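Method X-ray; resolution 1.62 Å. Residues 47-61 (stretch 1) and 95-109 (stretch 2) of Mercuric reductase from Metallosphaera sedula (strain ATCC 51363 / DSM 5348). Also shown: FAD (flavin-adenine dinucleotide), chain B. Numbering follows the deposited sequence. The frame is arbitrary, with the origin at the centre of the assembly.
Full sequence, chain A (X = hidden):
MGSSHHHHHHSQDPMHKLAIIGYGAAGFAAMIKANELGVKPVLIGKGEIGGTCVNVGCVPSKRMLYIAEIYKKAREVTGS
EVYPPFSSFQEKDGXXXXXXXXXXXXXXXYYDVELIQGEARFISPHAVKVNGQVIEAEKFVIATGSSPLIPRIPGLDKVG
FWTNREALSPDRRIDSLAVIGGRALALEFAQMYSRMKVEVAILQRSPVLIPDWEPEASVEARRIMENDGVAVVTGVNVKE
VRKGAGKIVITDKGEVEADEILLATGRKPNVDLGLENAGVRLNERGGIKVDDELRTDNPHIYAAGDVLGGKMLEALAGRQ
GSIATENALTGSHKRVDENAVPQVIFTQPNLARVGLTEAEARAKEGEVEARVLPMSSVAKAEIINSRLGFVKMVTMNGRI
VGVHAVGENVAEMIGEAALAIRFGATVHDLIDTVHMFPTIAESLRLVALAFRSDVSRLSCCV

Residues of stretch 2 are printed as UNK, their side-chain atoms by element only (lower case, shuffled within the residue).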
ATOM      1  N   GLY A  47     -11.786  17.830 -28.246  1.00 32.26           N
ATOM      2  CA  GLY A  47     -10.931  18.161 -27.126  1.00 25.88           C
ATOM      3  C   GLY A  47      -9.665  17.296 -27.141  1.00 24.49           C
ATOM      4  O   GLY A  47      -9.363  16.543 -28.093  1.00 23.10           O
ATOM      5  N   GLU A  48      -8.829  17.514 -26.110  1.00 23.04           N
ATOM      6  CA  GLU A  48      -7.575  16.779 -26.015  1.00 21.20           C
ATOM      7  C   GLU A  48      -7.782  15.272 -25.942  1.00 21.68           C
ATOM      8  O   GLU A  48      -8.614  14.754 -25.168  1.00 19.49           O
ATOM      9  CB  GLU A  48      -6.709  17.295 -24.842  1.00 27.51           C
ATOM     10  CG  GLU A  48      -6.404  18.774 -24.883  1.00 37.45           C
ATOM     11  CD  GLU A  48      -5.482  19.285 -23.783  1.00 45.85           C
ATOM     12  OE1 GLU A  48      -4.363  19.682 -24.168  1.00 53.45           O
ATOM     13  OE2 GLU A  48      -5.880  19.379 -22.578  1.00 49.17           O
ATOM     14  N   ILE A  49      -6.995  14.512 -26.673  1.00 21.63           N
ATOM     15  CA  ILE A  49      -7.039  13.069 -26.614  1.00 21.47           C
ATOM     16  C   ILE A  49      -6.732  12.599 -25.168  1.00 22.65           C
ATOM     17  O   ILE A  49      -5.902  13.131 -24.465  1.00 20.89           O
ATOM     18  CB  ILE A  49      -5.955  12.454 -27.577  1.00 25.83           C
ATOM     19  CG1 ILE A  49      -6.237  12.832 -29.053  1.00 32.33           C
ATOM     20  CG2 ILE A  49      -5.985  10.980 -27.554  1.00 27.71           C
ATOM     21  CD1 ILE A  49      -7.431  12.100 -29.577  1.00 39.32           C
ATOM     22  N   GLY A  50      -7.511  11.636 -24.707  1.00 20.91           N
ATOM     23  CA  GLY A  50      -7.365  11.117 -23.348  1.00 19.82           C
ATOM     24  C   GLY A  50      -8.290  11.739 -22.352  1.00 18.16           C
ATOM     25  O   GLY A  50      -8.480  11.193 -21.261  1.00 18.72           O
ATOM     26  N   GLY A  51      -9.012  12.781 -22.721  1.00 16.86           N
ATOM     27  CA  GLY A  51      -9.997  13.315 -21.832  1.00 16.70           C
ATOM     28  C   GLY A  51      -9.502  13.896 -20.531  1.00 18.73           C
ATOM     29  O   GLY A  51      -8.464  14.562 -20.532  1.00 21.48           O
ATOM     30  N   THR A  52     -10.279  13.790 -19.468  1.00 16.43           N
ATOM     31  CA  THR A  52     -10.037  14.530 -18.282  1.00 18.29           C
ATOM     32  C   THR A  52      -8.856  14.037 -17.470  1.00 18.75           C
ATOM     33  O   THR A  52      -8.071  14.876 -17.003  1.00 18.55           O
ATOM     34  CB  THR A  52     -11.300  14.480 -17.393  1.00 20.28           C
ATOM     35  OG1 THR A  52     -12.365  15.193 -18.114  1.00 21.11           O
ATOM     36  CG2 THR A  52     -11.082  15.141 -16.047  1.00 21.94           C
ATOM     37  N   CYS A  53      -8.783  12.728 -17.251  1.00 19.06           N
ATOM     38  CA  CYS A  53      -7.829  12.139 -16.320  1.00 19.13           C
ATOM     39  C   CYS A  53      -6.397  12.580 -16.575  1.00 19.29           C
ATOM     40  O   CYS A  53      -5.736  13.117 -15.686  1.00 20.50           O
ATOM     41  CB  CYS A  53      -7.920  10.611 -16.364  1.00 22.98           C
ATOM     42  SG  CYS A  53      -6.722   9.761 -15.309  1.00 35.42           S
ATOM     43  N   VAL A  54      -5.918  12.344 -17.790  1.00 17.72           N
ATOM     44  CA  VAL A  54      -4.530  12.622 -18.112  1.00 18.95           C
ATOM     45  C   VAL A  54      -4.248  14.084 -18.236  1.00 18.78           C
ATOM     46  O   VAL A  54      -3.154  14.561 -17.969  1.00 18.37           O
ATOM     47  CB  VAL A  54      -4.040  11.765 -19.316  1.00 20.36           C
ATOM     48  CG1 VAL A  54      -4.596  12.254 -20.642  1.00 21.94           C
ATOM     49  CG2 VAL A  54      -2.540  11.760 -19.375  1.00 21.32           C
ATOM     50  N   ASN A  55      -5.217  14.859 -18.721  1.00 18.27           N
ATOM     51  CA  ASN A  55      -4.971  16.260 -19.092  1.00 16.68           C
ATOM     52  C   ASN A  55      -5.235  17.262 -18.047  1.00 15.67           C
ATOM     53  O   ASN A  55      -4.424  18.222 -17.867  1.00 20.31           O
ATOM     54  CB  ASN A  55      -5.840  16.591 -20.334  1.00 19.35           C
ATOM     55  CG  ASN A  55      -5.361  15.835 -21.552  1.00 20.52           C
ATOM     56  OD1 ASN A  55      -4.223  15.962 -21.963  1.00 23.22           O
ATOM     57  ND2 ASN A  55      -6.223  15.008 -22.116  1.00 19.50           N
ATOM     58  N   VAL A  56      -6.314  17.129 -17.296  1.00 16.74           N
ATOM     59  CA  VAL A  56      -6.721  18.121 -16.302  1.00 16.96           C
ATOM     60  C   VAL A  56      -7.295  17.510 -15.054  1.00 18.54           C
ATOM     61  O   VAL A  56      -7.976  18.186 -14.241  1.00 20.41           O
ATOM     62  CB  VAL A  56      -7.787  19.138 -16.810  1.00 20.31           C
ATOM     63  CG1 VAL A  56      -7.188  20.079 -17.833  1.00 23.57           C
ATOM     64  CG2 VAL A  56      -8.998  18.381 -17.339  1.00 21.04           C
ATOM     65  N   GLY A  57      -6.947  16.270 -14.800  1.00 18.58           N
ATOM     66  CA  GLY A  57      -7.569  15.541 -13.726  1.00 18.12           C
ATOM     67  C   GLY A  57      -6.516  14.811 -12.887  1.00 17.26           C
ATOM     68  O   GLY A  57      -5.657  15.549 -12.345  1.00 17.92           O
ATOM     69  N   CYS A  58      -6.638  13.495 -12.753  1.00 19.66           N
ATOM     70  CA  CYS A  58      -5.873  12.710 -11.801  1.00 20.77           C
ATOM     71  C   CYS A  58      -4.375  12.847 -11.981  1.00 20.79           C
ATOM     72  O   CYS A  58      -3.637  12.915 -10.997  1.00 20.37           O
ATOM     73  CB  CYS A  58      -6.273  11.235 -11.886  1.00 21.90           C
ATOM     74  SG  CYS A  58      -7.785  10.924 -12.828  1.00 26.68           S
ATOM     75  N   VAL A  59      -3.910  12.879 -13.224  1.00 18.67           N
ATOM     76  CA  VAL A  59      -2.448  12.900 -13.417  1.00 17.34           C
ATOM     77  C   VAL A  59      -1.790  14.237 -13.002  1.00 17.07           C
ATOM     78  O   VAL A  59      -0.893  14.254 -12.137  1.00 17.70           O
ATOM     79  CB  VAL A  59      -2.070  12.495 -14.845  1.00 19.74           C
ATOM     80  CG1 VAL A  59      -0.643  12.753 -15.114  1.00 19.35           C
ATOM     81  CG2 VAL A  59      -2.466  11.044 -15.028  1.00 18.84           C
ATOM     82  N   PRO A  60      -2.268  15.407 -13.524  1.00 15.03           N
ATOM     83  CA  PRO A  60      -1.616  16.630 -13.103  1.00 14.93           C
ATOM     84  C   PRO A  60      -1.893  16.971 -11.594  1.00 14.97           C
ATOM     85  O   PRO A  60      -0.991  17.535 -10.912  1.00 15.45           O
ATOM     86  CB  PRO A  60      -2.313  17.711 -13.972  1.00 16.68           C
ATOM     87  CG  PRO A  60      -3.486  16.987 -14.554  1.00 18.18           C
ATOM     88  CD  PRO A  60      -3.148  15.621 -14.699  1.00 17.14           C
ATOM     89  N   SER A  61      -3.048  16.544 -11.064  1.00 15.16           N
ATOM     90  CA  SER A  61      -3.410  16.872  -9.680  1.00 15.53           C
ATOM     91  C   SER A  61      -2.498  16.056  -8.690  1.00 14.73           C
ATOM     92  O   SER A  61      -1.906  16.632  -7.727  1.00 14.77           O
ATOM     93  CB  SER A  61      -4.845  16.766  -9.366  1.00 18.77           C
ATOM     94  OG  SER A  61      -5.317  15.490  -9.563  1.00 21.79           O
ATOM     95  N   UNK A  95       5.218  15.956 -18.182  1.00 23.27           N
ATOM     96  CA  UNK A  95       4.775  14.626 -17.775  1.00 24.25           C
ATOM     97  C   UNK A  95       3.403  14.339 -18.407  1.00 19.93           C
ATOM     98  O   UNK A  95       3.179  13.242 -18.905  1.00 22.57           O
ATOM     99  c   UNK A  95       4.838  12.098 -15.976  1.00 30.07           C
ATOM    100  c   UNK A  95       4.693  14.592 -16.229  1.00 23.26           C
ATOM    101  c   UNK A  95       3.855  13.500 -14.198  1.00 33.57           C
ATOM    102  c   UNK A  95       4.026  13.347 -15.712  1.00 25.99           C
ATOM    103  N   UNK A  96       2.515  15.326 -18.419  1.00 20.63           N
ATOM    104  CA  UNK A  96       1.183  15.174 -18.987  1.00 19.63           C
ATOM    105  C   UNK A  96       1.349  14.801 -20.461  1.00 21.17           C
ATOM    106  O   UNK A  96       0.762  13.859 -21.004  1.00 22.09           O
ATOM    107  c   UNK A  96      -0.930  16.375 -19.649  1.00 23.09           C
ATOM    108  c   UNK A  96       0.318  16.444 -18.809  1.00 21.49           C
ATOM    109  c   UNK A  96      -0.075  16.597 -17.344  1.00 22.44           C
ATOM    110  N   UNK A  97       2.156  15.589 -21.153  1.00 22.46           N
ATOM    111  CA  UNK A  97       2.425  15.298 -22.616  1.00 22.87           C
ATOM    112  C   UNK A  97       2.995  13.963 -22.944  1.00 24.02           C
ATOM    113  O   UNK A  97       2.549  13.254 -23.861  1.00 24.36           O
ATOM    114  c   UNK A  97       3.332  16.412 -23.181  1.00 25.79           C
ATOM    115  o   UNK A  97       4.588  18.839 -23.930  1.00 47.90           O
ATOM    116  n   UNK A  97       2.921  20.148 -23.114  1.00 51.39           N
ATOM    117  c   UNK A  97       3.444  18.962 -23.453  1.00 44.36           C
ATOM    118  c   UNK A  97       2.562  17.736 -23.202  1.00 31.95           C
ATOM    119  N   UNK A  98       3.964  13.523 -22.126  1.00 22.83           N
ATOM    120  CA  UNK A  98       4.520  12.222 -22.243  1.00 25.57           C
ATOM    121  C   UNK A  98       3.496  11.135 -21.952  1.00 23.93           C
ATOM    122  O   UNK A  98       3.381  10.153 -22.695  1.00 22.83           O
ATOM    123  c   UNK A  98       6.215  10.577 -21.268  1.00 36.96           C
ATOM    124  c   UNK A  98       5.703  12.021 -21.265  1.00 30.10           C
ATOM    125  c   UNK A  98       6.819  10.050 -19.933  1.00 47.88           C
ATOM    126  o   UNK A  98       6.947  10.742 -18.881  1.00 47.00           O
ATOM    127  o   UNK A  98       7.212   8.871 -19.954  1.00 52.51           O
ATOM    128  N   UNK A  99       2.723  11.297 -20.890  1.00 21.53           N
ATOM    129  CA  UNK A  99       1.756  10.260 -20.593  1.00 24.70           C
ATOM    130  C   UNK A  99       0.603  10.192 -21.608  1.00 23.86           C
ATOM    131  O   UNK A  99       0.098   9.131 -21.914  1.00 23.98           O
ATOM    132  c   UNK A  99       1.251  10.432 -19.168  1.00 25.51           C
ATOM    133  c   UNK A  99       2.371  10.232 -18.168  1.00 32.84           C
ATOM    134  s   UNK A  99       1.892  10.286 -16.375  1.00 41.64           S
ATOM    135  c   UNK A  99       0.433   9.321 -16.766  1.00 25.98           C
ATOM    136  N   UNK A 100       0.218  11.344 -22.124  1.00 21.67           N
ATOM    137  CA  UNK A 100      -0.859  11.456 -23.140  1.00 22.47           C
ATOM    138  C   UNK A 100      -0.378  10.702 -24.386  1.00 24.15           C
ATOM    139  O   UNK A 100      -1.115   9.905 -24.996  1.00 24.08           O
ATOM    140  c   UNK A 100      -1.259  12.871 -23.437  1.00 24.48           C
ATOM    141  n   UNK A 100      -0.788  16.763 -25.013  1.00 36.67           N
ATOM    142  c   UNK A 100      -2.424  12.982 -24.423  1.00 26.09           C
ATOM    143  n   UNK A 100      -2.096  17.328 -23.264  1.00 30.85           N
ATOM    144  n   UNK A 100      -2.510  15.383 -24.196  1.00 40.32           N
ATOM    145  c   UNK A 100      -1.798  16.502 -24.189  1.00 29.13           C
ATOM    146  c   UNK A 100      -2.384  14.330 -25.115  1.00 33.86           C
ATOM    147  N   UNK A 101       0.887  10.885 -24.722  1.00 23.00           N
ATOM    148  CA  UNK A 101       1.456  10.163 -25.877  1.00 28.20           C
ATOM    149  C   UNK A 101       1.505   8.661 -25.668  1.00 26.39           C
ATOM    150  O   UNK A 101       0.940   7.894 -26.443  1.00 28.53           O
ATOM    151  c   UNK A 101       3.370  10.073 -27.565  1.00 35.85           C
ATOM    152  n   UNK A 101       5.361   8.870 -29.345  1.00 47.67           N
ATOM    153  c   UNK A 101       5.024  10.338 -29.425  1.00 47.87           C
ATOM    154  c   UNK A 101       4.549  10.870 -28.062  1.00 41.34           C
ATOM    155  c   UNK A 101       2.813  10.719 -26.290  1.00 27.25           C
ATOM    156  N   UNK A 102       2.111   8.199 -24.588  1.00 24.77           N
ATOM    157  CA  UNK A 102       2.388   6.779 -24.420  1.00 29.91           C
ATOM    158  C   UNK A 102       1.146   5.948 -24.124  1.00 28.96           C
ATOM    159  O   UNK A 102       1.000   4.842 -24.622  1.00 31.51           O
ATOM    160  c   UNK A 102       4.676   7.263 -23.636  1.00 31.22           C
ATOM    161  o   UNK A 102       3.006   7.124 -22.062  1.00 39.80           O
ATOM    162  c   UNK A 102       3.462   6.558 -23.297  1.00 34.16           C
ATOM    163  N   UNK A 103       0.206   6.540 -23.392  1.00 25.10           N
ATOM    164  CA  UNK A 103      -0.989   5.875 -22.891  1.00 27.79           C
ATOM    165  C   UNK A 103      -2.238   6.052 -23.753  1.00 24.38           C
ATOM    166  O   UNK A 103      -3.233   5.324 -23.548  1.00 25.52           O
ATOM    167  n   UNK A 103       0.584   2.303 -20.486  1.00 65.47           N
ATOM    168  c   UNK A 103      -0.115   6.131 -20.478  1.00 42.50           C
ATOM    169  c   UNK A 103      -0.018   4.709 -19.927  1.00 52.13           C
ATOM    170  c   UNK A 103       0.121   3.623 -21.003  1.00 60.83           C
ATOM    171  c   UNK A 103      -1.292   6.314 -21.451  1.00 33.89           C
ATOM    172  N   UNK A 104      -2.237   7.037 -24.643  1.00 24.36           N
ATOM    173  CA  UNK A 104      -3.406   7.336 -25.476  1.00 24.81           C
ATOM    174  C   UNK A 104      -3.066   7.540 -26.945  1.00 23.62           C
ATOM    175  O   UNK A 104      -3.481   6.735 -27.734  1.00 25.14           O
ATOM    176  o   UNK A 104      -6.010   7.677 -19.653  1.00 32.80           O
ATOM    177  c   UNK A 104      -6.278   7.431 -22.032  1.00 26.93           C
ATOM    178  c   UNK A 104      -5.834   7.648 -23.273  1.00 25.46           C
ATOM    179  c   UNK A 104      -3.912   8.783 -22.454  1.00 26.23           C
ATOM    180  c   UNK A 104      -4.373   8.587 -21.173  1.00 29.91           C
ATOM    181  c   UNK A 104      -4.642   8.344 -23.516  1.00 25.70           C
ATOM    182  c   UNK A 104      -5.537   7.932 -20.963  1.00 27.45           C
ATOM    183  c   UNK A 104      -4.154   8.574 -24.947  1.00 24.99           C
ATOM    184  N   UNK A 105      -2.266   8.556 -27.304  1.00 24.87           N
ATOM    185  CA  UNK A 105      -2.017   8.814 -28.712  1.00 25.29           C
ATOM    186  C   UNK A 105      -1.348   7.620 -29.373  1.00 30.29           C
ATOM    187  O   UNK A 105      -1.679   7.240 -30.534  1.00 28.95           O
ATOM    188  c   UNK A 105      -1.088  12.650 -28.175  1.00 37.45           C
ATOM    189  c   UNK A 105      -1.915  11.360 -28.499  1.00 30.62           C
ATOM    190  c   UNK A 105      -1.165  10.075 -28.898  1.00 26.44           C
ATOM    191  o   UNK A 105      -1.726  13.725 -28.032  1.00 42.19           O
ATOM    192  o   UNK A 105       0.139  12.611 -28.038  1.00 40.05           O
ATOM    193  N   UNK A 106      -0.418   6.972 -28.697  1.00 29.65           N
ATOM    194  CA  UNK A 106       0.262   5.861 -29.355  1.00 34.23           C
ATOM    195  C   UNK A 106      -0.697   4.687 -29.578  1.00 36.05           C
ATOM    196  O   UNK A 106      -0.475   3.860 -30.450  1.00 32.57           O
ATOM    197  o   UNK A 106       2.795   7.229 -29.473  1.00 36.91           O
ATOM    198  o   UNK A 106       3.621   6.060 -27.834  1.00 46.65           O
ATOM    199  c   UNK A 106       1.469   5.358 -28.545  1.00 34.26           C
ATOM    200  c   UNK A 106       2.717   6.289 -28.656  1.00 38.55           C
ATOM    201  N   UNK A 107      -1.727   4.576 -28.743  1.00 30.17           N
ATOM    202  CA  UNK A 107      -2.702   3.486 -28.897  1.00 30.75           C
ATOM    203  C   UNK A 107      -3.591   3.621 -30.147  1.00 30.86           C
ATOM    204  O   UNK A 107      -4.150   2.609 -30.608  1.00 35.14           O
ATOM    205  c   UNK A 107      -1.639   2.095 -26.681  1.00 45.51           C
ATOM    206  c   UNK A 107      -3.552   3.338 -27.663  1.00 35.01           C
ATOM    207  c   UNK A 107      -3.783   2.482 -25.364  1.00 37.94           C
ATOM    208  c   UNK A 107      -2.782   3.027 -26.388  1.00 39.63           C
ATOM    209  N   UNK A 108      -3.750   4.835 -30.631  1.00 30.16           N
ATOM    210  CA  UNK A 108      -4.506   5.109 -31.811  1.00 32.67           C
ATOM    211  C   UNK A 108      -3.762   4.609 -33.016  1.00 40.96           C
ATOM    212  O   UNK A 108      -4.423   4.322 -34.002  1.00 41.27           O
ATOM    213  c   UNK A 108      -5.799   8.610 -30.897  1.00 35.75           C
ATOM    214  c   UNK A 108      -7.109   6.499 -30.860  1.00 33.41           C
ATOM    215  c   UNK A 108      -5.701   7.099 -30.845  1.00 34.54           C
ATOM    216  c   UNK A 108      -4.808   6.587 -31.984  1.00 30.14           C
ATOM    217  N   UNK A 109      -2.429   4.477 -32.936  1.00 36.44           N
ATOM    218  CA  UNK A 109      -1.642   3.778 -34.004  1.00 39.56           C
ATOM    219  C   UNK A 109      -1.648   2.281 -33.855  1.00 36.21           C
ATOM    220  O   UNK A 109      -1.703   1.595 -34.826  1.00 49.66           O
ATOM    221  c   UNK A 109      -0.164   4.174 -34.008  1.00 44.71           C
ATOM    222  o   UNK A 109      -0.017   5.552 -33.996  1.00 49.60           O
TER
HETATM  223  PA  FAD B 501     -14.038  12.082 -20.080  1.00 17.78           P
HETATM  224  O1A FAD B 501     -12.616  11.578 -20.011  1.00 19.64           O
HETATM  225  O2A FAD B 501     -14.329  13.546 -19.849  1.00 18.26           O
HETATM  226  O5B FAD B 501     -14.650  11.666 -21.510  1.00 17.74           O
HETATM  227  C5B FAD B 501     -15.305  12.635 -22.326  1.00 17.11           C
HETATM  228  C4B FAD B 501     -14.476  12.885 -23.580  1.00 17.73           C
HETATM  229  O4B FAD B 501     -15.293  12.714 -24.741  1.00 19.23           O
HETATM  230  C3B FAD B 501     -13.925  14.302 -23.602  1.00 20.09           C
HETATM  231  O3B FAD B 501     -12.495  14.271 -23.642  1.00 25.99           O
HETATM  232  C2B FAD B 501     -14.467  14.948 -24.861  1.00 19.08           C
HETATM  233  O2B FAD B 501     -13.387  15.337 -25.716  1.00 23.94           O
HETATM  234  C1B FAD B 501     -15.322  13.895 -25.547  1.00 18.32           C
HETATM  235  N9A FAD B 501     -16.718  14.385 -25.669  1.00 17.10           N
HETATM  236  C8A FAD B 501     -17.470  14.875 -24.667  1.00 16.71           C
HETATM  237  N7A FAD B 501     -18.702  15.237 -25.110  1.00 19.54           N
HETATM  238  C5A FAD B 501     -18.748  14.975 -26.429  1.00 17.10           C
HETATM  239  C6A FAD B 501     -19.752  15.117 -27.511  1.00 17.35           C
HETATM  240  N6A FAD B 501     -20.983  15.625 -27.263  1.00 20.32           N
HETATM  241  N1A FAD B 501     -19.396  14.723 -28.754  1.00 18.49           N
HETATM  242  C2A FAD B 501     -18.176  14.218 -29.014  1.00 19.44           C
HETATM  243  N3A FAD B 501     -17.218  14.060 -28.082  1.00 19.50           N
HETATM  244  C4A FAD B 501     -17.439  14.414 -26.793  1.00 17.83           C
HETATM  245  N1  FAD B 501     -10.410   9.930 -10.702  1.00 16.17           N
HETATM  246  C2  FAD B 501      -9.651   8.995 -10.076  1.00 19.73           C
HETATM  247  O2  FAD B 501     -10.001   7.797 -10.140  1.00 18.81           O
HETATM  248  N3  FAD B 501      -8.535   9.305  -9.390  1.00 18.22           N
HETATM  249  C4  FAD B 501      -8.094  10.563  -9.275  1.00 22.99           C
HETATM  250  O4  FAD B 501      -7.053  10.819  -8.630  1.00 24.59           O
HETATM  251  C4X FAD B 501      -8.866  11.646  -9.930  1.00 19.87           C
HETATM  252  N5  FAD B 501      -8.487  12.942  -9.861  1.00 19.22           N
HETATM  253  C5X FAD B 501      -9.214  13.908 -10.470  1.00 17.24           C
HETATM  254  C6  FAD B 501      -8.805  15.234 -10.385  1.00 16.55           C
HETATM  255  C7  FAD B 501      -9.545  16.233 -11.007  1.00 17.65           C
HETATM  256  C7M FAD B 501      -9.100  17.668 -10.914  1.00 18.69           C
HETATM  257  C8  FAD B 501     -10.777  15.885 -11.764  1.00 18.79           C
HETATM  258  C8M FAD B 501     -11.578  16.969 -12.437  1.00 18.68           C
HETATM  259  C9  FAD B 501     -11.190  14.561 -11.851  1.00 16.81           C
HETATM  260  C9A FAD B 501     -10.450  13.563 -11.230  1.00 17.00           C
HETATM  261  N10 FAD B 501     -10.861  12.218 -11.313  1.00 16.62           N
HETATM  262  C10 FAD B 501     -10.082  11.239 -10.668  1.00 17.59           C
HETATM  263  C1' FAD B 501     -12.070  11.847 -12.051  1.00 16.27           C
HETATM  264  C2' FAD B 501     -11.680  11.257 -13.401  1.00 18.32           C
HETATM  265  O2' FAD B 501     -10.785  12.151 -14.073  1.00 21.07           O
HETATM  266  C3' FAD B 501     -12.910  11.022 -14.271  1.00 20.35           C
HETATM  267  O3' FAD B 501     -13.874  10.260 -13.537  1.00 21.49           O
HETATM  268  C4' FAD B 501     -12.541  10.279 -15.548  1.00 20.13           C
HETATM  269  O4' FAD B 501     -11.728  11.120 -16.373  1.00 23.83           O
HETATM  270  C5' FAD B 501     -13.788   9.864 -16.320  1.00 18.28           C
HETATM  271  O5' FAD B 501     -13.462   9.694 -17.697  1.00 17.38           O
HETATM  272  P   FAD B 501     -14.621   9.659 -18.814  1.00 15.20           P
HETATM  273  O1P FAD B 501     -14.033   9.095 -20.086  1.00 14.88           O
HETATM  274  O2P FAD B 501     -15.847   9.024 -18.204  1.00 14.52           O
HETATM  275  O3P FAD B 501     -14.927  11.221 -19.051  1.00 15.00           O
HETATM  276  O   HOH W   1      -7.268  10.223 -19.299  1.00 28.20           O

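Position 95 opens the stretch, within a helix that began earlier in the chain. Its side chain is four carbons, forked at the second, with nothing of stretch 1 within 4.5 Å. This is Leu95.

Position 96 has one carbon carrying two more. One of the two lies 3.3 Å from Val54 O, and the other faces Pro60 and Val59. The residue is Val96. Its CG2 is 4.2 Å from Pro60 CD.

Position 97 has three carbons, the third carrying one oxygen and one nitrogen. CA-to-CB points away from stretch 1. It is Gln97.

Position 98 has three carbons, the third carrying two oxygens, and it is out of reach. The shape gives Glu98.

Position 99 is unbranched: two carbons, a sulfur, one carbon. The sulfur lies 3.8 Å from Val59 CG1, and CB is 4.0 Å from Val54 CG2. It is Met99.

Position 100 has three carbons, a nitrogen, then a carbon carrying two more nitrogens. Two of these nitrogens reach the side-chain oxygen of Asn55. A guanidinium means Arg100. NH2 and NE both donate to Asn55 OD1, at 2.8 and 2.9 Å. Arg100 NH2 also forms a salt bridge with Glu48 OE1 at 3.4 Å. That oxygen lies well out of the guanidinium plane, so the attraction is of charge alone.

Position 101 has four carbons in a row ending in nitrogen, clear of stretch 1. It is Lys101. Its NZ reaches toward position 106.

Position 102 has one carbon carrying an oxygen and a carbon: Thr102. Its OG1 donates to the Glu98 backbone O at 3.1 Å.

Position 103 again has four carbons and a terminal nitrogen. The end leads away from stretch 1. It is Lys103.

Position 104 has one carbon, then a six-carbon ring bearing an oxygen. One ring face lies against Gly50 CA. This is Tyr104. Gly50 CA is 3.9 Å from the centroid of the Tyr104 ring, a CH-pi contact. A CB on Gly50 would be tight against this ring and clash with Val54 CG1.

Position 105 has three carbons, the third carrying two oxygens. Its second carbon is 4.2 Å from Ile49 CG2. It is Glu105.

Position 106 has two carbons, the second carrying two oxygens: Asp106. Asp106 OD1 forms a salt bridge with Lys101 NZ at 3.0 Å.

Position 107 has four carbons, forked at the second, and does not touch stretch 1. It is Leu107.

Position 108 has the same fork, but here it meets the end of Ile49. It is Leu108, with CD1 4.1 Å from Ile49 CD1.

Position 109 has one carbon and one oxygen, out of reach: Ser109.

The contact is built around Val54, a knob among Val96, Met99, Arg100 and Tyr104. Asn55 orients the polar side: its ND2 donates to Ile49 O and Gly51 O, leaving OD1 for Arg100. One water joins Gly50 O, Val54 N and Tyr104 OH. Beyond this interface, Thr52 N and OG1 hydrogen-bond to the FAD phosphate.

Stretch 2 (95-109) LVQEMRKTKYEDLLS
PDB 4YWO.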